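Local coordinates for protein response regulator ChrA (Corynebacterium diphtheriae, PDB 4YN8) that probably binds DNA and regulates transcription as the response regulator of a haem-sensing two-component system, at residues A[87-92]-A[129-134]; A[51-56]-A[63-68]; A[162-165]-A[170-173]; A[144-149]-A[165-170]. The protein carries 1 engineered substitution. All coordinates share one frame; numbering follows the deposited sequence. Where two conformers were deposited one is given.

Interaction 1 of 4, residues A[87-92]-A[129-134]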
loop_
_atom_site.group_PDB
_atom_site.type_symbol
_atom_site.label_atom_id
_atom_site.label_comp_id
_atom_site.label_asym_id
_atom_site.label_seq_id
_atom_site.Cartn_x
_atom_site.Cartn_y
_atom_site.Cartn_z
ATOM N N ALA A 87 5.533 2.316 2.295
ATOM C CA ALA A 87 5.313 1.336 1.238
ATOM C C ALA A 87 3.848 1.262 0.794
ATOM O O ALA A 87 2.960 1.774 1.469
ATOM C CB ALA A 87 5.729 -0.021 1.705
ATOM N N ASP A 88 3.612 0.520 -0.287
ATOM C CA ASP A 88 2.278 0.362 -0.829
ATOM C C ASP A 88 1.562 -0.751 -0.092
ATOM O O ASP A 88 1.516 -1.929 -0.540
ATOM C CB ASP A 88 2.314 0.045 -2.316
ATOM C CG ASP A 88 0.978 0.262 -2.990
ATOM O OD1 ASP A 88 -0.084 0.310 -2.334
ATOM O OD2 ASP A 88 1.021 0.362 -4.218
ATOM N N ILE A 89 1.037 -0.377 1.073
ATOM C CA ILE A 89 0.421 -1.371 1.955
ATOM C C ILE A 89 -0.833 -1.976 1.281
ATOM O O ILE A 89 -1.077 -3.178 1.449
ATOM C CB ILE A 89 0.135 -0.772 3.352
ATOM C CG1 ILE A 89 -0.433 -1.850 4.308
ATOM C CG2 ILE A 89 -0.836 0.366 3.219
ATOM C CD1 ILE A 89 -0.505 -1.361 5.751
ATOM N N LEU A 90 -1.597 -1.201 0.528
ATOM C CA LEU A 90 -2.752 -1.765 -0.156
ATOM C C LEU A 90 -2.309 -2.830 -1.177
ATOM O O LEU A 90 -2.887 -3.922 -1.212
ATOM C CB LEU A 90 -3.575 -0.703 -0.811
ATOM C CG LEU A 90 -4.773 -1.202 -1.647
ATOM C CD1 LEU A 90 -5.735 -1.989 -0.786
ATOM C CD2 LEU A 90 -5.465 -0.006 -2.346
ATOM N N ALA A 91 -1.293 -2.525 -1.985
ATOM C CA ALA A 91 -0.826 -3.557 -2.953
ATOM C C ALA A 91 -0.328 -4.794 -2.223
ATOM O O ALA A 91 -0.519 -5.916 -2.729
ATOM C CB ALA A 91 0.242 -3.002 -3.879
ATOM N N ALA A 92 0.321 -4.616 -1.060
ATOM C CA ALA A 92 0.813 -5.749 -0.262
ATOM C C ALA A 92 -0.326 -6.616 0.234
ATOM O O ALA A 92 -0.275 -7.857 0.157
ATOM C CB ALA A 92 1.693 -5.300 0.911
ATOM N N ALA A 129 -4.757 -4.413 9.472
ATOM C CA ALA A 129 -6.020 -3.954 8.933
ATOM C C ALA A 129 -6.263 -2.513 9.294
ATOM O O ALA A 129 -6.705 -1.719 8.414
ATOM C CB ALA A 129 -7.154 -4.839 9.427
ATOM N N ASN A 130 -6.009 -2.146 10.555
ATOM C CA ASN A 130 -6.195 -0.783 10.982
ATOM C C ASN A 130 -5.231 0.195 10.206
ATOM O O ASN A 130 -5.640 1.269 9.753
ATOM C CB ASN A 130 -6.088 -0.711 12.537
ATOM C CG ASN A 130 -7.186 -1.512 13.296
ATOM O OD1 ASN A 130 -8.262 -1.864 12.793
ATOM N ND2 ASN A 130 -6.887 -1.808 14.570
ATOM N N ALA A 131 -3.949 -0.192 10.020
ATOM C CA ALA A 131 -2.983 0.591 9.267
ATOM C C ALA A 131 -3.430 0.790 7.812
ATOM O O ALA A 131 -3.257 1.852 7.199
ATOM C CB ALA A 131 -1.601 -0.120 9.316
ATOM N N LEU A 132 -4.021 -0.250 7.238
ATOM C CA LEU A 132 -4.481 -0.193 5.871
ATOM C C LEU A 132 -5.630 0.807 5.762
ATOM O O LEU A 132 -5.653 1.623 4.885
ATOM C CB LEU A 132 -4.948 -1.562 5.439
ATOM C CG LEU A 132 -5.630 -1.639 4.057
ATOM C CD1 LEU A 132 -4.687 -1.226 2.942
ATOM C CD2 LEU A 132 -6.208 -3.018 3.819
ATOM N N MET A 133 -6.579 0.729 6.689
ATOM C CA MET A 133 -7.732 1.641 6.684
ATOM C C MET A 133 -7.314 3.069 6.847
ATOM O O MET A 133 -7.747 3.950 6.114
ATOM C CB MET A 133 -8.659 1.276 7.811
ATOM C CG MET A 133 -9.386 0.013 7.499
ATOM S SD MET A 133 -10.999 0.422 6.850
ATOM C CE MET A 133 -11.794 1.161 8.283
ATOM N N GLN A 134 -6.385 3.306 7.763
ATOM C CA GLN A 134 -5.847 4.658 7.963
ATOM C C GLN A 134 -5.188 5.196 6.710
ATOM O O GLN A 134 -5.361 6.339 6.370
ATOM C CB GLN A 134 -4.802 4.690 9.071
ATOM C CG GLN A 134 -5.247 4.285 10.459
ATOM C CD GLN A 134 -4.606 5.185 11.515
ATOM O OE1 GLN A 134 -4.088 6.246 11.184
ATOM N NE2 GLN A 134 -4.683 4.787 12.779
#

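Interaction 2 of 4, residues A[51-56]-A[63-68]. With MG (magnesium ion), chain F; SO4 (sulfate ion), chain B.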
loop_
_atom_site.group_PDB
_atom_site.type_symbol
_atom_site.label_atom_id
_atom_site.label_comp_id
_atom_site.label_asym_id
_atom_site.label_seq_id
_atom_site.Cartn_x
_atom_site.Cartn_y
_atom_site.Cartn_z
ATOM N N VAL A 51 8.414 -18.114 4.360
ATOM C CA VAL A 51 9.129 -16.915 4.029
ATOM C C VAL A 51 8.552 -15.739 4.809
ATOM O O VAL A 51 7.313 -15.498 4.750
ATOM C CB VAL A 51 9.070 -16.606 2.515
ATOM C CG1 VAL A 51 9.658 -15.251 2.209
ATOM C CG2 VAL A 51 9.768 -17.678 1.697
ATOM N N VAL A 52 9.417 -15.049 5.526
ATOM C CA VAL A 52 9.020 -13.866 6.286
ATOM C C VAL A 52 9.669 -12.683 5.589
ATOM O O VAL A 52 10.895 -12.590 5.521
ATOM C CB VAL A 52 9.453 -13.973 7.755
ATOM C CG1 VAL A 52 9.128 -12.700 8.528
ATOM C CG2 VAL A 52 8.816 -15.197 8.410
ATOM N N THR A 53 8.852 -11.758 5.069
ATOM C CA THR A 53 9.390 -10.685 4.225
ATOM C C THR A 53 8.781 -9.319 4.549
ATOM O O THR A 53 7.681 -9.270 4.995
ATOM C CB THR A 53 9.167 -10.971 2.711
ATOM O OG1 THR A 53 9.883 -9.978 1.906
ATOM C CG2 THR A 53 7.747 -10.949 2.300
ATOM N N ASP A 54 9.659 -8.317 4.412
ATOM C CA ASP A 54 9.438 -6.876 4.244
ATOM C C ASP A 54 8.662 -6.542 2.975
ATOM O O ASP A 54 8.633 -7.352 2.039
ATOM C CB ASP A 54 10.938 -6.368 3.982
ATOM C CG ASP A 54 11.172 -4.999 4.308
ATOM O OD1 ASP A 54 11.157 -4.606 5.527
ATOM O OD2 ASP A 54 11.499 -4.274 3.356
ATOM N N ILE A 55 8.108 -5.316 2.862
ATOM C CA ILE A 55 7.553 -4.859 1.606
ATOM C C ILE A 55 8.592 -4.094 0.757
ATOM O O ILE A 55 8.893 -4.494 -0.376
ATOM C CB ILE A 55 6.312 -3.948 1.813
ATOM C CG1 ILE A 55 5.280 -4.620 2.691
ATOM C CG2 ILE A 55 5.798 -3.462 0.480
ATOM C CD1 ILE A 55 4.134 -3.697 3.068
ATOM N N GLN A 56 9.170 -3.033 1.314
ATOM C CA GLN A 56 10.036 -2.079 0.598
ATOM C C GLN A 56 11.427 -2.589 0.354
ATOM O O GLN A 56 12.225 -2.506 1.230
ATOM C CB GLN A 56 10.212 -0.833 1.484
ATOM C CG GLN A 56 8.922 -0.184 1.869
ATOM C CD GLN A 56 9.150 1.166 2.511
ATOM O OE1 GLN A 56 9.082 1.328 3.753
ATOM N NE2 GLN A 56 9.467 2.133 1.669
ATOM N N ILE A 63 5.929 -7.447 -2.369
ATOM C CA ILE A 63 4.664 -7.640 -3.112
ATOM C C ILE A 63 4.885 -8.579 -4.329
ATOM O O ILE A 63 4.187 -9.591 -4.518
ATOM C CB ILE A 63 4.131 -6.288 -3.567
ATOM C CG1 ILE A 63 3.835 -5.424 -2.354
ATOM C CG2 ILE A 63 2.881 -6.429 -4.441
ATOM C CD1 ILE A 63 3.804 -3.948 -2.690
ATOM N N THR A 64 5.938 -8.285 -5.118
ATOM C CA THR A 64 6.259 -9.084 -6.273
ATOM C C THR A 64 6.668 -10.484 -5.825
ATOM O O THR A 64 6.279 -11.496 -6.458
ATOM C CB THR A 64 7.400 -8.434 -7.070
ATOM O OG1 THR A 64 6.948 -7.135 -7.438
ATOM C CG2 THR A 64 7.758 -9.267 -8.286
ATOM N N LEU A 65 7.453 -10.569 -4.759
ATOM C CA LEU A 65 7.856 -11.869 -4.228
ATOM C C LEU A 65 6.668 -12.748 -3.797
ATOM O O LEU A 65 6.610 -13.972 -4.057
ATOM C CB LEU A 65 8.810 -11.694 -3.023
ATOM C CG LEU A 65 9.157 -12.972 -2.290
ATOM C CD1 LEU A 65 9.959 -13.843 -3.261
ATOM C CD2 LEU A 65 9.911 -12.635 -0.991
ATOM N N THR A 66 5.716 -12.118 -3.096
ATOM C CA THR A 66 4.486 -12.815 -2.689
ATOM C C THR A 66 3.760 -13.425 -3.886
ATOM O O THR A 66 3.373 -14.593 -3.835
ATOM C CB THR A 66 3.579 -11.908 -1.825
ATOM O OG1 THR A 66 4.363 -11.553 -0.658
ATOM C CG2 THR A 66 2.305 -12.617 -1.404
ATOM N N ARG A 67 3.576 -12.644 -4.933
ATOM C CA ARG A 67 2.885 -13.121 -6.127
ATOM C C ARG A 67 3.681 -14.218 -6.830
ATOM O O ARG A 67 3.110 -15.224 -7.308
ATOM C CB ARG A 67 2.601 -11.957 -7.072
ATOM C CG ARG A 67 1.607 -10.945 -6.484
ATOM C CD ARG A 67 0.173 -11.517 -6.452
ATOM N NE ARG A 67 -0.049 -12.315 -7.686
ATOM C CZ ARG A 67 -0.346 -13.616 -7.718
ATOM N NH1 ARG A 67 -0.590 -14.246 -6.596
ATOM N NH2 ARG A 67 -0.464 -14.268 -8.900
ATOM N N ALA A 68 4.988 -14.059 -6.850
ATOM C CA ALA A 68 5.867 -15.019 -7.530
ATOM C C ALA A 68 5.814 -16.349 -6.842
ATOM O O ALA A 68 5.722 -17.430 -7.504
ATOM C CB ALA A 68 7.296 -14.500 -7.645
HETATM MG MG MG F . 13.031 -3.297 5.480
HETATM S S SO4 B . 8.075 -2.106 5.176
HETATM O O1 SO4 B . 8.334 -1.901 6.613
HETATM O O2 SO4 B . 7.515 -0.876 4.613
HETATM O O3 SO4 B . 9.237 -2.458 4.322
HETATM O O4 SO4 B . 7.062 -3.238 4.984
HETATM O O HOH W 1 11.665 -1.875 5.167
HETATM O O HOH W 2 13.129 -4.136 3.455
HETATM O O HOH W 3 13.284 -3.235 7.521
#

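Interaction 3 of 4, residues A[162-165]-A[170-173]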
loop_
_atom_site.group_PDB
_atom_site.type_symbol
_atom_site.label_atom_id
_atom_site.label_comp_id
_atom_site.label_asym_id
_atom_site.label_seq_id
_atom_site.Cartn_x
_atom_site.Cartn_y
_atom_site.Cartn_z
ATOM N N GLN A 162 -11.409 32.992 -21.995
ATOM C CA GLN A 162 -12.388 33.880 -21.441
ATOM C C GLN A 162 -12.388 33.869 -19.918
ATOM O O GLN A 162 -12.637 34.902 -19.273
ATOM C CB GLN A 162 -13.781 33.501 -21.978
ATOM C CG GLN A 162 -13.987 33.968 -23.416
ATOM C CD GLN A 162 -15.252 33.409 -24.013
ATOM O OE1 GLN A 162 -15.569 32.240 -23.846
ATOM N NE2 GLN A 162 -15.928 34.220 -24.768
ATOM N N LEU A 163 -12.156 32.689 -19.354
ATOM C CA LEU A 163 -12.073 32.509 -17.918
ATOM C C LEU A 163 -10.901 33.286 -17.395
ATOM O O LEU A 163 -11.023 33.953 -16.407
ATOM C CB LEU A 163 -11.883 31.032 -17.533
ATOM C CG LEU A 163 -13.097 30.113 -17.670
ATOM C CD1 LEU A 163 -12.769 28.648 -17.463
ATOM C CD2 LEU A 163 -14.144 30.563 -16.686
ATOM N N ALA A 164 -9.765 33.180 -18.073
ATOM C CA ALA A 164 -8.559 33.898 -17.659
ATOM C C ALA A 164 -8.805 35.382 -17.638
ATOM O O ALA A 164 -8.438 36.076 -16.679
ATOM C CB ALA A 164 -7.411 33.541 -18.591
ATOM N N ALA A 165 -9.446 35.885 -18.683
ATOM C CA ALA A 165 -9.672 37.315 -18.810
ATOM C C ALA A 165 -10.636 37.816 -17.728
ATOM O O ALA A 165 -10.415 38.857 -17.084
ATOM C CB ALA A 165 -10.198 37.607 -20.202
ATOM N N SER A 170 -3.976 33.546 -15.181
ATOM C CA SER A 170 -3.441 33.113 -16.452
ATOM C C SER A 170 -4.206 31.898 -16.951
ATOM O O SER A 170 -4.732 31.110 -16.147
ATOM C CB SER A 170 -1.970 32.745 -16.297
ATOM O OG SER A 170 -1.785 31.530 -15.567
ATOM N N GLU A 171 -4.223 31.700 -18.254
ATOM C CA GLU A 171 -4.777 30.434 -18.824
ATOM C C GLU A 171 -4.156 29.155 -18.237
ATOM O O GLU A 171 -4.852 28.153 -17.992
ATOM C CB GLU A 171 -4.625 30.404 -20.325
ATOM C CG GLU A 171 -5.609 31.309 -21.033
ATOM C CD GLU A 171 -5.425 31.292 -22.540
ATOM O OE1 GLU A 171 -5.318 30.194 -23.125
ATOM O OE2 GLU A 171 -5.346 32.391 -23.123
ATOM N N ALA A 172 -2.858 29.177 -17.976
ATOM C CA ALA A 172 -2.204 28.036 -17.297
ATOM C C ALA A 172 -2.712 27.761 -15.876
ATOM O O ALA A 172 -2.870 26.607 -15.497
ATOM C CB ALA A 172 -0.700 28.231 -17.260
ATOM N N THR A 173 -2.960 28.823 -15.119
ATOM C CA THR A 173 -3.522 28.733 -13.772
ATOM C C THR A 173 -4.948 28.155 -13.876
ATOM O O THR A 173 -5.310 27.231 -13.070
ATOM C CB THR A 173 -3.572 30.097 -13.113
ATOM O OG1 THR A 173 -2.239 30.614 -12.972
ATOM C CG2 THR A 173 -4.180 30.023 -11.744
#

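Interaction 4 of 4, residues A[144-149]-A[165-170]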
loop_
_atom_site.group_PDB
_atom_site.type_symbol
_atom_site.label_atom_id
_atom_site.label_comp_id
_atom_site.label_asym_id
_atom_site.label_seq_id
_atom_site.Cartn_x
_atom_site.Cartn_y
_atom_site.Cartn_z
ATOM N N SER A 144 -12.758 24.597 -3.438
ATOM C CA SER A 144 -12.526 25.915 -2.904
ATOM C C SER A 144 -13.440 26.958 -3.599
ATOM O O SER A 144 -14.012 26.714 -4.656
ATOM C CB SER A 144 -11.085 26.306 -3.251
ATOM O OG SER A 144 -10.928 26.469 -4.662
ATOM N N ALA A 145 -13.429 28.166 -3.067
ATOM C CA ALA A 145 -14.231 29.233 -3.616
ATOM C C ALA A 145 -13.807 29.480 -5.065
ATOM O O ALA A 145 -14.653 29.723 -5.916
ATOM C CB ALA A 145 -14.072 30.501 -2.794
ATOM N N ARG A 146 -12.505 29.424 -5.333
ATOM C CA ARG A 146 -11.978 29.651 -6.679
ATOM C C ARG A 146 -12.457 28.586 -7.636
ATOM O O ARG A 146 -12.844 28.860 -8.766
ATOM C CB ARG A 146 -10.459 29.665 -6.688
ATOM C CG ARG A 146 -9.842 29.774 -8.072
ATOM C CD ARG A 146 -10.194 31.138 -8.695
ATOM N NE ARG A 146 -9.250 32.147 -8.175
ATOM C CZ ARG A 146 -9.244 33.442 -8.504
ATOM N NH1 ARG A 146 -10.226 33.970 -9.236
ATOM N NH2 ARG A 146 -8.257 34.236 -8.056
ATOM N N GLU A 147 -12.457 27.339 -7.175
ATOM C CA GLU A 147 -12.902 26.260 -8.009
ATOM C C GLU A 147 -14.417 26.365 -8.323
ATOM O O GLU A 147 -14.828 26.109 -9.470
ATOM C CB GLU A 147 -12.561 24.914 -7.355
ATOM C CG GLU A 147 -11.060 24.523 -7.457
ATOM C CD GLU A 147 -10.639 23.375 -6.514
ATOM O OE1 GLU A 147 -11.283 23.122 -5.445
ATOM O OE2 GLU A 147 -9.579 22.761 -6.802
ATOM N N ILE A 148 -15.214 26.764 -7.340
ATOM C CA ILE A 148 -16.656 26.975 -7.544
ATOM C C ILE A 148 -16.893 28.095 -8.546
ATOM O O ILE A 148 -17.709 27.974 -9.463
ATOM C CB ILE A 148 -17.361 27.321 -6.218
ATOM C CG1 ILE A 148 -17.310 26.147 -5.220
ATOM C CG2 ILE A 148 -18.781 27.828 -6.480
ATOM C CD1 ILE A 148 -17.860 24.848 -5.772
ATOM N N GLU A 149 -16.103 29.167 -8.423
ATOM C CA GLU A 149 -16.180 30.282 -9.348
ATOM C C GLU A 149 -15.858 29.865 -10.725
ATOM O O GLU A 149 -16.550 30.248 -11.687
ATOM C CB GLU A 149 -15.166 31.370 -8.929
ATOM C CG GLU A 149 -15.247 32.647 -9.720
ATOM C CD GLU A 149 -14.215 33.682 -9.228
ATOM O OE1 GLU A 149 -13.108 33.280 -8.764
ATOM O OE2 GLU A 149 -14.494 34.885 -9.340
ATOM N N ALA A 165 -9.446 35.885 -18.683
ATOM C CA ALA A 165 -9.672 37.315 -18.810
ATOM C C ALA A 165 -10.636 37.816 -17.728
ATOM O O ALA A 165 -10.415 38.857 -17.084
ATOM C CB ALA A 165 -10.198 37.607 -20.202
ATOM N N LYS A 166 -11.687 37.042 -17.469
ATOM C CA LYS A 166 -12.691 37.445 -16.512
ATOM C C LYS A 166 -12.218 37.377 -15.069
ATOM O O LYS A 166 -12.555 38.249 -14.240
ATOM C CB LYS A 166 -13.932 36.585 -16.735
ATOM C CG LYS A 166 -15.097 37.051 -15.890
ATOM C CD LYS A 166 -16.370 36.292 -16.194
ATOM C CE LYS A 166 -17.438 36.670 -15.168
ATOM N NZ LYS A 166 -18.717 36.114 -15.679
ATOM N N LEU A 167 -11.434 36.353 -14.753
ATOM C CA LEU A 167 -11.002 36.112 -13.377
ATOM C C LEU A 167 -9.624 36.743 -13.064
ATOM O O LEU A 167 -9.151 36.699 -11.918
ATOM C CB LEU A 167 -10.928 34.594 -13.105
ATOM C CG LEU A 167 -12.310 33.933 -13.300
ATOM C CD1 LEU A 167 -12.266 32.457 -12.947
ATOM C CD2 LEU A 167 -13.399 34.613 -12.516
ATOM N N PHE A 168 -8.983 37.266 -14.101
ATOM C CA PHE A 168 -7.617 37.849 -13.993
ATOM C C PHE A 168 -6.600 36.886 -13.486
ATOM O O PHE A 168 -5.765 37.225 -12.632
ATOM C CB PHE A 168 -7.604 39.112 -13.131
ATOM C CG PHE A 168 -8.508 40.180 -13.615
ATOM C CD1 PHE A 168 -8.063 41.155 -14.480
ATOM C CD2 PHE A 168 -9.825 40.261 -13.137
ATOM C CE1 PHE A 168 -8.912 42.167 -14.920
ATOM C CE2 PHE A 168 -10.683 41.265 -13.575
ATOM C CZ PHE A 168 -10.215 42.210 -14.473
ATOM N N ILE A 169 -6.623 35.669 -14.031
ATOM C CA ILE A 169 -5.583 34.685 -13.748
ATOM C C ILE A 169 -5.161 34.134 -15.108
ATOM O O ILE A 169 -5.904 34.232 -16.090
ATOM C CB ILE A 169 -6.065 33.559 -12.785
ATOM C CG1 ILE A 169 -7.336 32.880 -13.341
ATOM C CG2 ILE A 169 -6.372 34.105 -11.404
ATOM C CD1 ILE A 169 -7.840 31.705 -12.498
ATOM N N SER A 170 -3.976 33.546 -15.181
ATOM C CA SER A 170 -3.441 33.113 -16.452
ATOM C C SER A 170 -4.206 31.898 -16.951
ATOM O O SER A 170 -4.732 31.110 -16.147
ATOM C CB SER A 170 -1.970 32.745 -16.297
ATOM O OG SER A 170 -1.785 31.530 -15.567
HETATM O O HOH W 4 -8.741 37.003 -8.871
#

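Interaction 1 of 4, residues A[87-92]-A[129-134]
Leu132 lays a methyl group against the backbone of Leu90 rather than only against its side chain. Its CD1 stands 3.7 Å from Leu90 CA and 3.9 Å from Leu90 CD1. The CB of Leu132 does not head for the facing helix. CG lies anti to the backbone N (chi1 173°), and the branch that ends in CD1 reaches across. The same methyl is 4.2 Å from Ile89 CG2.

Ile89 reaches the facing helix with its CD1. Its chain is extended, and CD1 is 3.9 Å from Ala131 CB and 4.0 Å from Leu132 N. Small Ala131 thus lets the tip of Ile89 come close to the helix backbone. No hydrogen bond crosses the contact, which is apolar throughout. Asp88 is the N-cap of helix 89-94. Its OD1 accepts from Ala91 N at 3.1 Å, met from well above the carboxylate plane.

The contact joins helix 89-94 to helix 126-136, which follows the last strand, 123-124, of the parallel sheet. Ala87 O also bonds to Arg135 of that second helix. Ala91 and Ala92 pack on Ile63 of helix 62-72, and Ala92 O bonds to Tyr100 OH in strand 99-102.

Interaction 2 of 4, residues A[51-56]-A[63-68]
The backbones of 51-56 and 63-68 draw together toward Ile55 and Ile63, whose CA atoms are 6.2 Å apart, while Thr53 CA and Leu65 CA stand 8.7 Å apart. Ile55 CG2 meets Ile63 CD1 at 3.8 Å, the side chains crossing at a slant. Leu65 sends CD2 toward the strand, 3.9 Å from Thr53 OG1 and 4.1 Å from Val51 CG1. Val51 and Thr53 point the same way, so this branch serves both.

Strand 50-53 and helix 62-72 open a beta-alpha-beta unit that strand 77-81 completes, as in CheY-like receiver domains. Thr53 OG1 donates to Asp54 O in the carbonyl plane, on a lone pair. That bond ties its side chain to the backbone of the metal-binding Asp54.

In one of two conformers, Asp54 OD1 binds the magnesium ion at 2.3 Å. Asp12, His14 and waters complete the site, though one water lies doubtfully close to OD2. OD1 also accepts from Lys103 NZ. A sulfate, probably from the crystallisation liquor, sits beside this carboxylate. Ile55 N and Gln56 N each donate to it at 3.1 Å, to O4 and O3. This is consistent with a phosphoryl pocket at Asp54. Thr81, Thr85 and Lys103 bind it too.

Interaction 3 of 4, residues A[162-165]-A[170-173]
Ala164 and Glu171 meet where the two helices of the helix-turn-helix come closest, with their CA atoms 5.3 Å apart. Helix 160-167 is the first helix of the motif. Helix 171-185 follows the turn and, as in other LuxR-type domains, is probably the recognition helix that enters the DNA groove.

The tight part is small. Ala164 points its CB toward the start of the second helix. That methyl is 3.7 Å from Glu171 N, 3.8 Å from Glu171 CG and 4.0 Å from Ser170 C. A backbone is being packed here as much as a side chain. The short alanine side chain lets the first turn of helix 171-185 lie close over helix 160-167. Ala164 O also probably accepts a hydrogen bond from Ile169 N, which helps to hold the turn.

The loose side faces solvent. Of its side chain, Glu171 brings its CG methylene to Ala164. This CG is anti to the carbonyl carbon (chi1 -75°), beside its own N, and the extended chain then carries the carboxylate past the alanine. No hydrogen bond or salt bridge joins the two segments. Leu163 serves another face of the first helix and packs on Asn153 and Leu154 of helix 145-155.

Ser170 is the N-cap of the second helix. Its CB points away from helix 160-167, and its hydroxyl turns along its own helix. There Ser170 OG and Thr173 OG1 share a hydrogen bond of 2.8 Å, in which either oxygen could be the donor.

Interaction 4 of 4, residues A[144-149]-A[165-170]
Leu167 and Arg146 carry most of this contact, and Glu149 joins them. Leu167 points at helix 145-155 and ends in CD2, which lies against the carboxylate of Glu149, 3.4 Å from OE2 and 3.5 Å from CD. The two side chains run past each other in opposite directions. Glu149 is fully extended, with CG anti to the backbone N (chi1 -174°), and this takes its acid group out to the leucine.

Arg146 starts off to one side, but bends at chi2 (65°) and chi3 (82°) and so swings its guanidinium over to the turn. Three partners hold the group. NH1 makes a salt bridge to Glu149 OE1 at 3.0 Å, although the hydrogen bond within it is weak because it is bent. NH2 donates at 2.9 Å to a water that lies in the guanidinium plane, at its edge. That water donates in turn to Leu167 O at 3.1 Å, so the link between the segments is indirect. Ile169 CG2 rests over one face of the guanidinium, toward its rim, 3.8 Å from NH2.

Ser144 and Glu147 form a capping box at the start of helix 145-155. The contact ties this helix to the end of helix 160-167 and the turn of the helix-turn-helix. Helix 171-185 packs against both segments: Arg146 touches His177, Glu147 OE2 is hydrogen-bonded to His180 ND1 and its side chain touches Ile181, and Ile169 packs on Val174.

How the interactions relate
From the N terminus, interaction 2 comes first. It closes the short loop between strand 50-53 and helix 62-72. Interaction 1 follows in series and closes a longer loop of 36 residues, bringing helix 126-136 back to helix 89-94. These two touch: Ala87 and Ala92 pack on Ile55. The chain then passes to the LuxR-type domain. Interaction 4 spans helix 145-155 to the turn after helix 160-167. Interaction 3 opens within that span and ends just beyond it, so the two overlap and share Ala165 and Ser170. Interactions 2 and 3 lie about 48 Å apart between centres, on opposite sides of the chain's centre.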